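Local coordinates for cellulose biosynthesis protein BcsG (Salmonella typhimurium LT2, PDB 5OLT) that is required for cellulose biosynthesis, this chain being its extramembrane, zinc-binding domain of the alkaline phosphatase family, at residues P53-F59 with A328-F334; V259-P265 with P293-F299; W33-Y38 with T351-E356. One frame throughout, in Å; residues are numbered along the deposited sequence. Where two conformers were deposited one is given.

Contact 1 (P53-F59 with A328-F334); sequences PPDAQPF and AVDGKLF
Phe59 and Phe334 meet where two loops of the alkaline phosphatase-type domain come together: 53-59, leading into strand 60-66 of the central sheet, and the loop segment 328-334, at and just beyond the end of helix 318-328. The two side chains cross at about a right angle, and their rings meet obliquely, planes 37° apart. Phe334 puts its CE2 over one face of the Phe59 ring, toward the rim, 3.4 Å from Phe59 CG. Further round, Phe59 CE1 reaches the turn at the helix end, 3.3 Å from Ala328 O, with Val329 O at the ring edge. Because chi1 of Phe59 is 70°, its CG sits between the backbone N and the carbonyl carbon and the ring lies against this turn.

Away from the rings the backbones grip each other directly. Gln57 N donates to Asp330 O at 2.8 Å, and Gly331, with positive phi, brings its CA close enough to Gln57 O for a straight CA-H...O contact. Asp330 OD1 takes the N-H of Lys332 in an Asx turn, met from above the carboxylate plane. Lys332, extended beyond CG, crosses Asp55 at about a right angle, and its NZ forms a salt bridge with the exposed carboxylate through two weak bonds. One water donates to both Gln57 O and Val329 O, each at 2.8 Å.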
loop_
_atom_site.group_PDB
_atom_site.type_symbol
_atom_site.label_atom_id
_atom_site.label_comp_id
_atom_site.label_asym_id
_atom_site.label_seq_id
_atom_site.Cartn_x
_atom_site.Cartn_y
_atom_site.Cartn_z
ATOM N N PRO A 53 4.739 13.600 22.274
ATOM C CA PRO A 53 5.525 14.419 23.219
ATOM C C PRO A 53 5.282 15.915 22.977
ATOM O O PRO A 53 4.845 16.309 21.875
ATOM C CB PRO A 53 6.973 14.042 22.885
ATOM C CG PRO A 53 6.923 13.542 21.476
ATOM C CD PRO A 53 5.614 12.815 21.379
ATOM N N PRO A 54 5.568 16.764 23.984
ATOM C CA PRO A 54 5.230 18.177 23.788
ATOM C C PRO A 54 6.066 18.861 22.695
ATOM O O PRO A 54 5.603 19.837 22.099
ATOM C CB PRO A 54 5.469 18.805 25.188
ATOM C CG PRO A 54 5.528 17.644 26.132
ATOM C CD PRO A 54 6.093 16.510 25.345
ATOM N N ASP A 55 7.245 18.311 22.404
ATOM C CA ASP A 55 8.110 18.831 21.327
ATOM C C ASP A 55 7.938 18.104 19.973
ATOM O O ASP A 55 8.835 18.165 19.100
ATOM C CB ASP A 55 9.571 18.793 21.769
ATOM C CG ASP A 55 10.040 17.392 22.108
ATOM O OD1 ASP A 55 9.192 16.468 22.271
ATOM O OD2 ASP A 55 11.270 17.210 22.197
ATOM N N ALA A 56 6.798 17.434 19.793
ATOM C CA ALA A 56 6.501 16.776 18.501
ATOM C C ALA A 56 6.354 17.844 17.426
ATOM O O ALA A 56 5.947 18.978 17.689
ATOM C CB ALA A 56 5.222 15.943 18.592
ATOM N N GLN A 57 6.708 17.478 16.203
ATOM C CA GLN A 57 6.639 18.387 15.067
ATOM C C GLN A 57 5.495 17.988 14.143
ATOM O O GLN A 57 5.453 16.835 13.689
ATOM C CB GLN A 57 7.960 18.361 14.305
ATOM C CG GLN A 57 9.141 18.752 15.169
ATOM C CD GLN A 57 9.031 20.181 15.672
ATOM O OE1 GLN A 57 8.937 21.104 14.883
ATOM N NE2 GLN A 57 9.014 20.358 16.987
ATOM N N PRO A 58 4.576 18.924 13.844
ATOM C CA PRO A 58 3.456 18.636 12.924
ATOM C C PRO A 58 3.969 18.364 11.508
ATOM O O PRO A 58 4.959 18.949 11.058
ATOM C CB PRO A 58 2.633 19.933 12.929
ATOM C CG PRO A 58 3.031 20.643 14.173
ATOM C CD PRO A 58 4.457 20.292 14.406
ATOM N N PHE A 59 3.302 17.445 10.843
ATOM C CA PHE A 59 3.537 17.192 9.427
ATOM C C PHE A 59 2.276 16.563 8.850
ATOM O O PHE A 59 1.363 16.198 9.612
ATOM C CB PHE A 59 4.751 16.263 9.231
ATOM C CG PHE A 59 4.523 14.827 9.673
ATOM C CD1 PHE A 59 4.621 14.466 11.025
ATOM C CD2 PHE A 59 4.177 13.838 8.732
ATOM C CE1 PHE A 59 4.413 13.150 11.425
ATOM C CE2 PHE A 59 3.996 12.508 9.143
ATOM C CZ PHE A 59 4.108 12.165 10.495
ATOM N N ALA A 328 7.882 7.827 12.159
ATOM C CA ALA A 328 7.821 9.251 11.813
ATOM C C ALA A 328 6.852 10.060 12.634
ATOM O O ALA A 328 6.848 11.278 12.500
ATOM C CB ALA A 328 7.437 9.376 10.356
ATOM N N VAL A 329 5.997 9.402 13.441
ATOM C CA VAL A 329 4.767 10.080 13.909
ATOM C C VAL A 329 4.985 11.292 14.824
ATOM O O VAL A 329 4.171 12.222 14.801
ATOM C CB VAL A 329 3.739 9.073 14.547
ATOM C CG1 VAL A 329 4.156 8.679 15.960
ATOM C CG2 VAL A 329 2.331 9.635 14.523
ATOM N N ASP A 330 6.109 11.294 15.550
ATOM C CA ASP A 330 6.439 12.478 16.363
ATOM C C ASP A 330 7.005 13.630 15.557
ATOM O O ASP A 330 7.262 14.693 16.092
ATOM C CB ASP A 330 7.318 12.129 17.581
ATOM C CG ASP A 330 8.709 11.619 17.210
ATOM O OD1 ASP A 330 9.156 11.776 16.044
ATOM O OD2 ASP A 330 9.375 11.082 18.119
ATOM N N GLY A 331 7.213 13.400 14.262
ATOM C CA GLY A 331 7.699 14.433 13.338
ATOM C C GLY A 331 9.166 14.793 13.507
ATOM O O GLY A 331 9.656 15.663 12.776
ATOM N N LYS A 332 9.864 14.162 14.448
ATOM C CA LYS A 332 11.210 14.626 14.791
ATOM C C LYS A 332 12.224 14.332 13.702
ATOM O O LYS A 332 13.205 15.049 13.570
ATOM C CB LYS A 332 11.632 14.091 16.152
ATOM C CG LYS A 332 10.808 14.710 17.272
ATOM C CD LYS A 332 11.233 14.162 18.632
ATOM C CE LYS A 332 10.401 14.798 19.718
ATOM N NZ LYS A 332 10.912 14.332 21.037
ATOM N N LEU A 333 11.972 13.314 12.884
ATOM C CA LEU A 333 12.922 13.055 11.815
ATOM C C LEU A 333 13.014 14.256 10.854
ATOM O O LEU A 333 14.046 14.415 10.196
ATOM C CB LEU A 333 12.698 11.703 11.124
ATOM C CG LEU A 333 11.429 11.446 10.367
ATOM C CD1 LEU A 333 11.442 12.173 9.052
ATOM C CD2 LEU A 333 11.272 9.957 10.072
ATOM N N PHE A 334 11.968 15.091 10.773
ATOM C CA PHE A 334 11.971 16.247 9.874
ATOM C C PHE A 334 12.885 17.382 10.317
ATOM O O PHE A 334 13.231 18.222 9.509
ATOM C CB PHE A 334 10.567 16.837 9.677
ATOM C CG PHE A 334 9.613 15.936 8.949
ATOM C CD1 PHE A 334 9.605 15.928 7.550
ATOM C CD2 PHE A 334 8.710 15.095 9.648
ATOM C CE1 PHE A 334 8.713 15.114 6.854
ATOM C CE2 PHE A 334 7.814 14.269 8.947
ATOM C CZ PHE A 334 7.830 14.279 7.540
HETATM O O HOH W 1 3.802 14.958 14.951
#

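Contact 2 (V259-P265 with P293-F299); sequences VMVVVVP and PAGVKFF
Met260 and Phe298 lie side by side across two antiparallel strands, 259-265 and 293-299, in the middle of the mixed central sheet. Six backbone hydrogen bonds join the strands, two at each of the pairs Val259-Phe299, Val261-Lys297 and Val263-Gly295. The straightest runs from Val261 N to Lys297 O (2.8 Å, 173° at the hydrogen) and meets the oxygen nearly along the C=O axis.

Side-chain packing is closest round Met260-Phe298 and Val261-Phe299. All three Met260 torsions are near 180°, and this extended chain carries Met260 CG to 3.6 Å from Phe298 CE1, SD alongside the ring in an oblique Met-aromatic contact, and CE on to Val296 CG1. On the other face of the sheet, Val261 CG2 lies 3.5 Å from Phe299 CE1, while Val259 O lies at the edge of the same ring. Helix 234-255 covers this face, with Leu252 against both Val261 and Phe299. The Lys297 chain, partly exposed, leads away from it, its NZ bonding to His87 O.

The looser part begins at Gly295, which offers Val263 no side chain; Val262 CG2 comes only to 4.3 Å from Val296 CG2. Set apart at the far end is a close approach, Pro265 CD to Pro293 O at 3.2 Å, with the Pro265 side chain about 8 Å from the bound zinc ion. Alternate residues pair across these strands, while Met260, Val262 and Val264 bond to strand 60-66, consistent with a sheet interior where backbone bonds meet most polar needs and side chains supply apolar packing.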
loop_
_atom_site.group_PDB
_atom_site.type_symbol
_atom_site.label_atom_id
_atom_site.label_comp_id
_atom_site.label_asym_id
_atom_site.label_seq_id
_atom_site.Cartn_x
_atom_site.Cartn_y
_atom_site.Cartn_z
ATOM N N VAL A 259 6.073 16.749 4.766
ATOM C CA VAL A 259 5.110 15.783 4.252
ATOM C C VAL A 259 5.764 14.427 4.142
ATOM O O VAL A 259 6.880 14.299 3.660
ATOM C CB VAL A 259 4.518 16.193 2.886
ATOM C CG1 VAL A 259 3.396 15.212 2.459
ATOM C CG2 VAL A 259 3.935 17.605 2.895
ATOM N N MET A 260 5.028 13.406 4.574
ATOM C CA MET A 260 5.402 12.022 4.328
ATOM C C MET A 260 4.452 11.489 3.281
ATOM O O MET A 260 3.258 11.435 3.535
ATOM C CB MET A 260 5.299 11.204 5.617
ATOM C CG MET A 260 5.647 9.728 5.434
ATOM S SD MET A 260 5.507 8.880 7.007
ATOM C CE MET A 260 5.979 7.221 6.562
ATOM N N VAL A 261 4.977 11.118 2.119
ATOM C CA VAL A 261 4.156 10.576 1.011
ATOM C C VAL A 261 4.421 9.088 0.902
ATOM O O VAL A 261 5.566 8.653 0.856
ATOM C CB VAL A 261 4.457 11.269 -0.327
ATOM C CG1 VAL A 261 3.639 10.609 -1.439
ATOM C CG2 VAL A 261 4.113 12.757 -0.215
ATOM N N VAL A 262 3.351 8.292 0.950
ATOM C CA VAL A 262 3.432 6.844 0.774
ATOM C C VAL A 262 2.656 6.502 -0.485
ATOM O O VAL A 262 1.469 6.840 -0.572
ATOM C CB VAL A 262 2.823 6.083 1.960
ATOM C CG1 VAL A 262 2.908 4.572 1.694
ATOM C CG2 VAL A 262 3.547 6.481 3.240
ATOM N N VAL A 263 3.316 5.871 -1.452
ATOM C CA VAL A 263 2.641 5.406 -2.648
ATOM C C VAL A 263 2.494 3.901 -2.489
ATOM O O VAL A 263 3.509 3.205 -2.327
ATOM C CB VAL A 263 3.473 5.724 -3.907
ATOM C CG1 VAL A 263 2.858 5.031 -5.137
ATOM C CG2 VAL A 263 3.513 7.221 -4.084
ATOM N N VAL A 264 1.269 3.370 -2.550
ATOM C CA VAL A 264 1.074 1.918 -2.378
ATOM C C VAL A 264 -0.084 1.482 -3.257
ATOM O O VAL A 264 -1.251 1.862 -3.032
ATOM C CB VAL A 264 0.857 1.551 -0.899
ATOM C CG1 VAL A 264 -0.169 2.474 -0.260
ATOM C CG2 VAL A 264 0.546 0.064 -0.671
ATOM N N PRO A 265 0.239 0.773 -4.321
ATOM C CA PRO A 265 -0.840 0.298 -5.214
ATOM C C PRO A 265 -1.720 -0.737 -4.534
ATOM O O PRO A 265 -1.301 -1.431 -3.609
ATOM C CB PRO A 265 -0.098 -0.338 -6.380
ATOM C CG PRO A 265 1.264 0.307 -6.328
ATOM C CD PRO A 265 1.574 0.475 -4.870
ATOM N N PRO A 293 4.704 -1.832 -6.664
ATOM C CA PRO A 293 5.736 -0.841 -6.296
ATOM C C PRO A 293 5.285 0.133 -5.239
ATOM O O PRO A 293 4.627 1.132 -5.535
ATOM C CB PRO A 293 5.990 -0.108 -7.627
ATOM C CG PRO A 293 4.684 -0.197 -8.381
ATOM C CD PRO A 293 4.175 -1.612 -8.041
ATOM N N ALA A 294 5.664 -0.124 -4.003
ATOM C CA ALA A 294 5.355 0.781 -2.923
ATOM C C ALA A 294 6.588 1.615 -2.597
ATOM O O ALA A 294 7.726 1.116 -2.593
ATOM C CB ALA A 294 4.918 -0.022 -1.710
ATOM N N GLY A 295 6.370 2.901 -2.336
ATOM C CA GLY A 295 7.483 3.816 -2.065
ATOM C C GLY A 295 7.110 4.838 -1.030
ATOM O O GLY A 295 5.927 5.160 -0.820
ATOM N N VAL A 296 8.135 5.409 -0.402
ATOM C CA VAL A 296 7.938 6.455 0.595
ATOM C C VAL A 296 8.897 7.576 0.262
ATOM O O VAL A 296 10.050 7.320 -0.090
ATOM C CB VAL A 296 8.228 5.925 2.020
ATOM C CG1 VAL A 296 7.974 7.001 3.080
ATOM C CG2 VAL A 296 7.369 4.687 2.329
ATOM N N LYS A 297 8.405 8.798 0.357
ATOM C CA LYS A 297 9.261 9.982 0.176
ATOM C C LYS A 297 8.929 10.979 1.267
ATOM O O LYS A 297 7.757 11.234 1.555
ATOM C CB LYS A 297 9.005 10.641 -1.190
ATOM C CG LYS A 297 10.016 11.718 -1.584
ATOM C CD LYS A 297 9.866 12.101 -3.058
ATOM C CE LYS A 297 10.765 13.286 -3.411
ATOM N NZ LYS A 297 12.214 13.039 -3.201
ATOM N N PHE A 298 9.965 11.550 1.870
ATOM C CA PHE A 298 9.778 12.625 2.861
ATOM C C PHE A 298 10.151 13.979 2.262
ATOM O O PHE A 298 11.160 14.097 1.529
ATOM C CB PHE A 298 10.645 12.376 4.089
ATOM C CG PHE A 298 10.305 11.108 4.839
ATOM C CD1 PHE A 298 9.345 11.128 5.871
ATOM C CD2 PHE A 298 10.955 9.904 4.541
ATOM C CE1 PHE A 298 9.047 9.954 6.573
ATOM C CE2 PHE A 298 10.648 8.741 5.223
ATOM C CZ PHE A 298 9.702 8.769 6.263
ATOM N N PHE A 299 9.324 14.973 2.523
ATOM C CA PHE A 299 9.531 16.332 2.029
ATOM C C PHE A 299 9.677 17.239 3.232
ATOM O O PHE A 299 9.070 16.991 4.296
ATOM C CB PHE A 299 8.334 16.805 1.213
ATOM C CG PHE A 299 8.131 16.022 -0.054
ATOM C CD1 PHE A 299 7.416 14.817 -0.052
ATOM C CD2 PHE A 299 8.662 16.487 -1.237
ATOM C CE1 PHE A 299 7.227 14.097 -1.215
ATOM C CE2 PHE A 299 8.492 15.742 -2.409
ATOM C CZ PHE A 299 7.761 14.569 -2.387
#

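Contact 3 (W33-Y38 with T351-E356); sequences WLNTFY and TAPVSE
Phe37 and Val354 form the centre of the apolar part of this contact, in which helix 27-42 lies against the chain running into strand 355-357. Val354 CG2 sits over the middle of the Phe37 ring in a CH-pi contact, 3.7 Å from the ring centroid and 9° off its normal. Val354 CG2 also meets Trp33 at the indole edge, 3.6 Å from Trp33 CH2. It is thus wedged between the face of one ring and the edge of another. Phe37 CG stands anti to the backbone N (chi1 169°), which carries the ring out from the helix toward the valine.

Other aliphatic contacts broaden this patch. Ala352 CB also lies near the indole plane, 3.8 Å from Trp33 CH2, and packs at 4.0 Å from Phe37 CE1. The other branch of Val354, CG1, meets Leu34 CD1 at 3.9 Å. Thr351 CG2 comes to the edge of the Phe37 ring.

The polar link is a single short hydrogen bond from Tyr38 OH to Glu356 OE2, 2.5 Å long. The side chains approach from opposite directions, and OE2 lies near the plane of the phenol, whereas the hydroxyl stands above the carboxylate plane; the two planes are 52° apart. Glu356 OE1 accepts from His119 N, so both carboxylate oxygens are engaged, and Trp33 NE1 is bonded to Pro19 O.

The helix packs on the segment leading into strand 355-357, and through Trp33 on Ile363 and Leu34 on Val361 it also lies against the small four-stranded antiparallel sheet near the C-terminus.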
loop_
_atom_site.group_PDB
_atom_site.type_symbol
_atom_site.label_atom_id
_atom_site.label_comp_id
_atom_site.label_asym_id
_atom_site.label_seq_id
_atom_site.Cartn_x
_atom_site.Cartn_y
_atom_site.Cartn_z
ATOM N N TRP A 33 0.498 -24.656 7.223
ATOM C CA TRP A 33 1.316 -23.458 7.110
ATOM C C TRP A 33 0.432 -22.194 7.090
ATOM O O TRP A 33 0.744 -21.216 7.798
ATOM C CB TRP A 33 2.234 -23.518 5.873
ATOM C CG TRP A 33 3.129 -22.329 5.829
ATOM C CD1 TRP A 33 4.350 -22.202 6.407
ATOM C CD2 TRP A 33 2.833 -21.053 5.232
ATOM N NE1 TRP A 33 4.829 -20.932 6.227
ATOM C CE2 TRP A 33 3.924 -20.209 5.500
ATOM C CE3 TRP A 33 1.739 -20.550 4.485
ATOM C CZ2 TRP A 33 3.963 -18.875 5.053
ATOM C CZ3 TRP A 33 1.776 -19.219 4.055
ATOM C CH2 TRP A 33 2.876 -18.406 4.337
ATOM N N LEU A 34 -0.650 -22.237 6.310
ATOM C CA LEU A 34 -1.514 -21.065 6.248
ATOM C C LEU A 34 -2.143 -20.738 7.609
ATOM O O LEU A 34 -2.220 -19.572 7.995
ATOM C CB LEU A 34 -2.567 -21.233 5.159
ATOM C CG LEU A 34 -3.501 -20.030 4.900
ATOM C CD1 LEU A 34 -2.710 -18.835 4.318
ATOM C CD2 LEU A 34 -4.634 -20.411 3.968
ATOM N N ASN A 35 -2.630 -21.774 8.314
ATOM C CA ASN A 35 -3.155 -21.534 9.631
ATOM C C ASN A 35 -2.100 -20.972 10.588
ATOM O O ASN A 35 -2.406 -20.101 11.404
ATOM C CB ASN A 35 -3.816 -22.811 10.190
ATOM C CG ASN A 35 -5.263 -22.953 9.748
ATOM O OD1 ASN A 35 -6.024 -21.986 9.759
ATOM N ND2 ASN A 35 -5.632 -24.147 9.318
ATOM N N THR A 36 -0.856 -21.449 10.445
ATOM C CA THR A 36 0.285 -20.943 11.247
ATOM C C THR A 36 0.547 -19.465 10.928
ATOM O O THR A 36 0.755 -18.666 11.833
ATOM C CB THR A 36 1.526 -21.807 11.017
ATOM O OG1 THR A 36 1.192 -23.132 11.420
ATOM C CG2 THR A 36 2.705 -21.316 11.852
ATOM N N PHE A 37 0.476 -19.128 9.631
ATOM C CA PHE A 37 0.599 -17.736 9.207
ATOM C C PHE A 37 -0.514 -16.877 9.831
ATOM O O PHE A 37 -0.239 -15.834 10.412
ATOM C CB PHE A 37 0.585 -17.688 7.669
ATOM C CG PHE A 37 0.439 -16.290 7.074
ATOM C CD1 PHE A 37 1.545 -15.466 6.896
ATOM C CD2 PHE A 37 -0.809 -15.819 6.679
ATOM C CE1 PHE A 37 1.418 -14.187 6.333
ATOM C CE2 PHE A 37 -0.958 -14.541 6.143
ATOM C CZ PHE A 37 0.160 -13.734 5.950
ATOM N N TYR A 38 -1.773 -17.328 9.761
ATOM C CA TYR A 38 -2.854 -16.534 10.319
ATOM C C TYR A 38 -2.655 -16.320 11.817
ATOM O O TYR A 38 -2.901 -15.239 12.318
ATOM C CB TYR A 38 -4.211 -17.208 10.112
ATOM C CG TYR A 38 -4.746 -17.219 8.696
ATOM C CD1 TYR A 38 -4.523 -16.149 7.793
ATOM C CD2 TYR A 38 -5.528 -18.303 8.251
ATOM C CE1 TYR A 38 -5.077 -16.194 6.490
ATOM C CE2 TYR A 38 -6.061 -18.345 6.973
ATOM C CZ TYR A 38 -5.852 -17.294 6.108
ATOM O OH TYR A 38 -6.402 -17.355 4.861
ATOM N N THR A 351 6.631 -9.836 5.946
ATOM C CA THR A 351 5.350 -10.541 5.869
ATOM C C THR A 351 5.441 -11.476 4.687
ATOM O O THR A 351 5.863 -11.073 3.582
ATOM C CB THR A 351 4.186 -9.542 5.651
ATOM O OG1 THR A 351 4.200 -8.561 6.707
ATOM C CG2 THR A 351 2.835 -10.276 5.660
ATOM N N ALA A 352 5.074 -12.735 4.896
ATOM C CA ALA A 352 5.066 -13.694 3.786
ATOM C C ALA A 352 4.050 -13.232 2.728
ATOM O O ALA A 352 3.016 -12.608 3.080
ATOM C CB ALA A 352 4.733 -15.108 4.291
ATOM N N PRO A 353 4.341 -13.526 1.442
ATOM C CA PRO A 353 3.431 -13.105 0.350
ATOM C C PRO A 353 2.244 -14.040 0.202
ATOM O O PRO A 353 2.256 -14.973 -0.565
ATOM C CB PRO A 353 4.335 -13.128 -0.884
ATOM C CG PRO A 353 5.300 -14.210 -0.564
ATOM C CD PRO A 353 5.622 -14.027 0.906
ATOM N N VAL A 354 1.254 -13.787 1.004
ATOM C CA VAL A 354 -0.008 -14.519 0.973
ATOM C C VAL A 354 -1.046 -13.556 0.428
ATOM O O VAL A 354 -1.123 -12.406 0.869
ATOM C CB VAL A 354 -0.404 -14.947 2.398
ATOM C CG1 VAL A 354 -1.812 -15.554 2.413
ATOM C CG2 VAL A 354 0.659 -15.905 2.965
ATOM N N SER A 355 -1.846 -14.011 -0.535
ATOM C CA SER A 355 -2.860 -13.139 -1.121
ATOM C C SER A 355 -4.180 -13.875 -1.218
ATOM O O SER A 355 -4.197 -15.106 -1.440
ATOM C CB SER A 355 -2.442 -12.688 -2.527
ATOM O OG SER A 355 -1.203 -12.007 -2.458
ATOM N N GLU A 356 -5.264 -13.137 -1.050
ATOM C CA GLU A 356 -6.581 -13.756 -1.066
ATOM C C GLU A 356 -7.612 -12.898 -1.654
ATOM O O GLU A 356 -7.566 -11.670 -1.540
ATOM C CB GLU A 356 -7.101 -14.004 0.375
ATOM C CG GLU A 356 -6.158 -14.672 1.285
ATOM C CD GLU A 356 -6.797 -15.106 2.578
ATOM O OE1 GLU A 356 -8.061 -15.294 2.701
ATOM O OE2 GLU A 356 -5.963 -15.290 3.459
#

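The three contacts are nested along the chain: 33-38 with 351-356 encloses 53-59 with 328-334, which in turn encloses 259-265 with 293-299. Contacts 1 and 2 have centres 18 Å apart and touch, Phe334 CE1 lying 3.2 Å from Phe299 O and Ala328 CB 3.9 Å from Met260 SD, so the loops of contact 1 pack against one end of the central sheet. At the other end, strand 259-265 leads directly into the zinc ligands Glu266 and His267. Contact 3 is separate, its centre 25 Å from that of contact 2 and 34 Å from that of contact 1; it joins the first helix, 27-42, to the small C-terminal sheet, tying early and late parts of the chain together.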